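Local coordinates for protein Maltose/maltodextrin transport permease homologue (Bdellovibrio bacteriovorus HD100, PDB 6FFL) that probably binds maltose and maltodextrins as the solute-binding domain fused to an ABC transporter permease, and holds maltotriose in this crystal, at residues P169-F174 with I253-S257. Numbering follows the deposited sequence.
Sequences PFIPAF and IPMIS
Ile256 presents three side-chain carbons to three residues of the segment 169-174: Phe170, Ala173 and Phe174. From CB, the side chain splits into two branches. With chi1 at -56°, CG1 of Ile256 turns away from its own carbonyl carbon and meets the methyl CB of Ala173 at 3.8 Å. The chain then bends at chi2 (-61°), and CD1 of Ile256 lies 4.1 Å from CD1 of Phe170. The other branch goes to the Phe174 ring: CG2 of Ile256 lies 3.7 Å from CE1 of Phe174 and slightly farther from CZ. Both aromatic side chains cross Ile256 at about a right angle.

Ile253 continues the apolar seam toward Pro169. Its CG2 sits 3.6 Å from CE1 of Phe170 and also touches CZ. Phe170 therefore meets one isoleucine methyl at CD1 and another at CE1 and CZ. The longer branch of Ile253 is extended and carries CD1 to the Pro169 ring, 4.1 Å from both CB and CG.

Helix 191-205 packs against the same turn: Ile171 and Phe174 touch it, and the Phe170 ring meets that of Phe199. Polar ties lie close by: the carbonyl O of Ala173 accepts a hydrogen bond from Thr259 OG1, and Pro169 shares a backbone hydrogen bond with Ser264.

In the solute-binding part of the fused protein, the contact joins the short helix about 170-173 to the loop leaving strand 248-251, an edge strand of the four-stranded mixed sheet. The side chain of Pro169 lies about 9 Å from a bound glucose unit, too far for contact. No hydrogen bond or salt bridge joins the two segments. Across them the grip is apolar and non-directional; Thr259 and Ser264, farther along the same loop, add directional bonds.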
ATOM      1  N   PRO A 169      -3.164   0.594 -10.731  1.00 12.81           N
ATOM      2  CA  PRO A 169      -4.611   0.428 -10.921  1.00 17.80           C
ATOM      3  C   PRO A 169      -5.058   0.715 -12.342  1.00 10.97           C
ATOM      4  O   PRO A 169      -6.063   0.146 -12.789  1.00 14.02           O
ATOM      5  CB  PRO A 169      -5.219   1.428  -9.926  1.00 12.01           C
ATOM      6  CG  PRO A 169      -4.149   1.644  -8.895  1.00 12.74           C
ATOM      7  CD  PRO A 169      -2.870   1.595  -9.684  1.00 13.86           C
ATOM      8  N   PHE A 170      -4.346   1.577 -13.069  1.00 12.09           N
ATOM      9  CA  PHE A 170      -4.782   1.931 -14.420  1.00 13.41           C
ATOM     10  C   PHE A 170      -4.503   0.839 -15.434  1.00 13.08           C
ATOM     11  O   PHE A 170      -5.175   0.784 -16.469  1.00 14.62           O
ATOM     12  CB  PHE A 170      -4.102   3.221 -14.886  1.00 15.41           C
ATOM     13  CG  PHE A 170      -4.368   4.394 -13.985  1.00 13.11           C
ATOM     14  CD1 PHE A 170      -5.609   5.018 -13.983  1.00 14.09           C
ATOM     15  CD2 PHE A 170      -3.385   4.860 -13.133  1.00 15.49           C
ATOM     16  CE1 PHE A 170      -5.866   6.088 -13.130  1.00 14.36           C
ATOM     17  CE2 PHE A 170      -3.633   5.930 -12.284  1.00 17.70           C
ATOM     18  CZ  PHE A 170      -4.872   6.543 -12.286  1.00 16.20           C
ATOM     19  N   ILE A 171      -3.526  -0.017 -15.171  1.00 14.18           N
ATOM     20  CA  ILE A 171      -3.107  -0.988 -16.180  1.00 15.31           C
ATOM     21  C   ILE A 171      -4.289  -1.846 -16.629  1.00 12.65           C
ATOM     22  O   ILE A 171      -4.571  -1.875 -17.834  1.00 13.36           O
ATOM     23  CB  ILE A 171      -1.927  -1.835 -15.678  1.00 14.30           C
ATOM     24  CG1 ILE A 171      -0.729  -0.925 -15.398  1.00 11.66           C
ATOM     25  CG2 ILE A 171      -1.575  -2.896 -16.719  1.00 17.29           C
ATOM     26  CD1 ILE A 171       0.426  -1.613 -14.624  1.00 12.73           C
ATOM     27  N   PRO A 172      -5.015  -2.544 -15.739  1.00 11.90           N
ATOM     28  CA  PRO A 172      -6.142  -3.359 -16.214  1.00 10.76           C
ATOM     29  C   PRO A 172      -7.283  -2.542 -16.794  1.00 17.76           C
ATOM     30  O   PRO A 172      -8.057  -3.085 -17.591  1.00 16.97           O
ATOM     31  CB  PRO A 172      -6.589  -4.117 -14.954  1.00 16.27           C
ATOM     32  CG  PRO A 172      -6.098  -3.292 -13.802  1.00 15.67           C
ATOM     33  CD  PRO A 172      -4.804  -2.707 -14.285  1.00 15.08           C
ATOM     34  N   ALA A 173      -7.418  -1.263 -16.429  1.00 11.88           N
ATOM     35  CA  ALA A 173      -8.462  -0.447 -17.044  1.00 15.38           C
ATOM     36  C   ALA A 173      -8.157  -0.154 -18.507  1.00 13.91           C
ATOM     37  O   ALA A 173      -9.078   0.156 -19.277  1.00 16.58           O
ATOM     38  CB  ALA A 173      -8.642   0.864 -16.262  1.00 15.75           C
ATOM     39  N   PHE A 174      -6.893  -0.253 -18.911  1.00 13.85           N
ATOM     40  CA  PHE A 174      -6.509  -0.083 -20.303  1.00 17.74           C
ATOM     41  C   PHE A 174      -6.346  -1.409 -21.027  1.00 22.66           C
ATOM     42  O   PHE A 174      -5.987  -1.413 -22.204  1.00 21.72           O
ATOM     43  CB  PHE A 174      -5.209   0.729 -20.406  1.00 14.46           C
ATOM     44  CG  PHE A 174      -5.398   2.205 -20.162  1.00 16.00           C
ATOM     45  CD1 PHE A 174      -6.049   2.996 -21.099  1.00 17.74           C
ATOM     46  CD2 PHE A 174      -4.924   2.797 -19.007  1.00 15.95           C
ATOM     47  CE1 PHE A 174      -6.222   4.351 -20.881  1.00 17.83           C
ATOM     48  CE2 PHE A 174      -5.098   4.151 -18.772  1.00 14.97           C
ATOM     49  CZ  PHE A 174      -5.744   4.931 -19.719  1.00 19.56           C
ATOM     50  N   ILE A 253     -11.008   5.619  -7.830  1.00 11.39           N
ATOM     51  CA  ILE A 253     -10.235   6.269  -8.895  1.00 10.04           C
ATOM     52  C   ILE A 253     -11.141   6.254 -10.121  1.00 11.96           C
ATOM     53  O   ILE A 253     -11.710   5.205 -10.449  1.00 11.83           O
ATOM     54  CB  ILE A 253      -8.896   5.560  -9.160  1.00 10.70           C
ATOM     55  CG1 ILE A 253      -7.987   5.653  -7.932  1.00 12.52           C
ATOM     56  CG2 ILE A 253      -8.198   6.157 -10.378  1.00 14.01           C
ATOM     57  CD1 ILE A 253      -6.787   4.676  -7.989  1.00 11.97           C
ATOM     58  N   PRO A 254     -11.343   7.387 -10.792  1.00 14.00           N
ATOM     59  CA  PRO A 254     -12.420   7.471 -11.788  1.00 13.91           C
ATOM     60  C   PRO A 254     -12.236   6.506 -12.957  1.00 13.74           C
ATOM     61  O   PRO A 254     -11.117   6.214 -13.396  1.00 13.34           O
ATOM     62  CB  PRO A 254     -12.354   8.928 -12.253  1.00 11.81           C
ATOM     63  CG  PRO A 254     -11.836   9.661 -11.068  1.00 11.08           C
ATOM     64  CD  PRO A 254     -10.821   8.718 -10.430  1.00 12.56           C
ATOM     65  N   MET A 255     -13.368   6.027 -13.463  1.00 13.51           N
ATOM     66  CA  MET A 255     -13.388   5.136 -14.618  1.00 12.12           C
ATOM     67  C   MET A 255     -12.730   5.800 -15.824  1.00 15.25           C
ATOM     68  O   MET A 255     -12.908   6.992 -16.081  1.00 14.91           O
ATOM     69  CB  MET A 255     -14.843   4.765 -14.925  1.00 17.14           C
ATOM     70  CG  MET A 255     -15.118   4.100 -16.268  1.00 17.45           C
ATOM     71  SD  MET A 255     -16.907   3.947 -16.584  1.00 19.63           S
ATOM     72  CE  MET A 255     -17.333   2.724 -15.354  1.00 22.14           C
ATOM     73  N   ILE A 256     -11.940   5.024 -16.563  1.00 12.53           N
ATOM     74  CA  ILE A 256     -11.334   5.566 -17.775  1.00 11.83           C
ATOM     75  C   ILE A 256     -12.407   5.728 -18.841  1.00 14.16           C
ATOM     76  O   ILE A 256     -13.041   4.751 -19.255  1.00 13.07           O
ATOM     77  CB  ILE A 256     -10.197   4.663 -18.265  1.00 12.02           C
ATOM     78  CG1 ILE A 256      -9.175   4.495 -17.137  1.00 13.61           C
ATOM     79  CG2 ILE A 256      -9.614   5.185 -19.590  1.00 14.62           C
ATOM     80  CD1 ILE A 256      -8.552   5.826 -16.706  1.00 16.20           C
ATOM     81  N   SER A 257     -12.612   6.972 -19.295  1.00 13.35           N
ATOM     82  CA  SER A 257     -13.709   7.248 -20.222  1.00 13.43           C
ATOM     83  C   SER A 257     -13.590   6.432 -21.506  1.00 14.20           C
ATOM     84  O   SER A 257     -14.596   5.939 -22.028  1.00 14.88           O
ATOM     85  CB  SER A 257     -13.748   8.739 -20.557  1.00 13.52           C
ATOM     86  OG  SER A 257     -14.299   9.468 -19.476  1.00 15.82           O
TER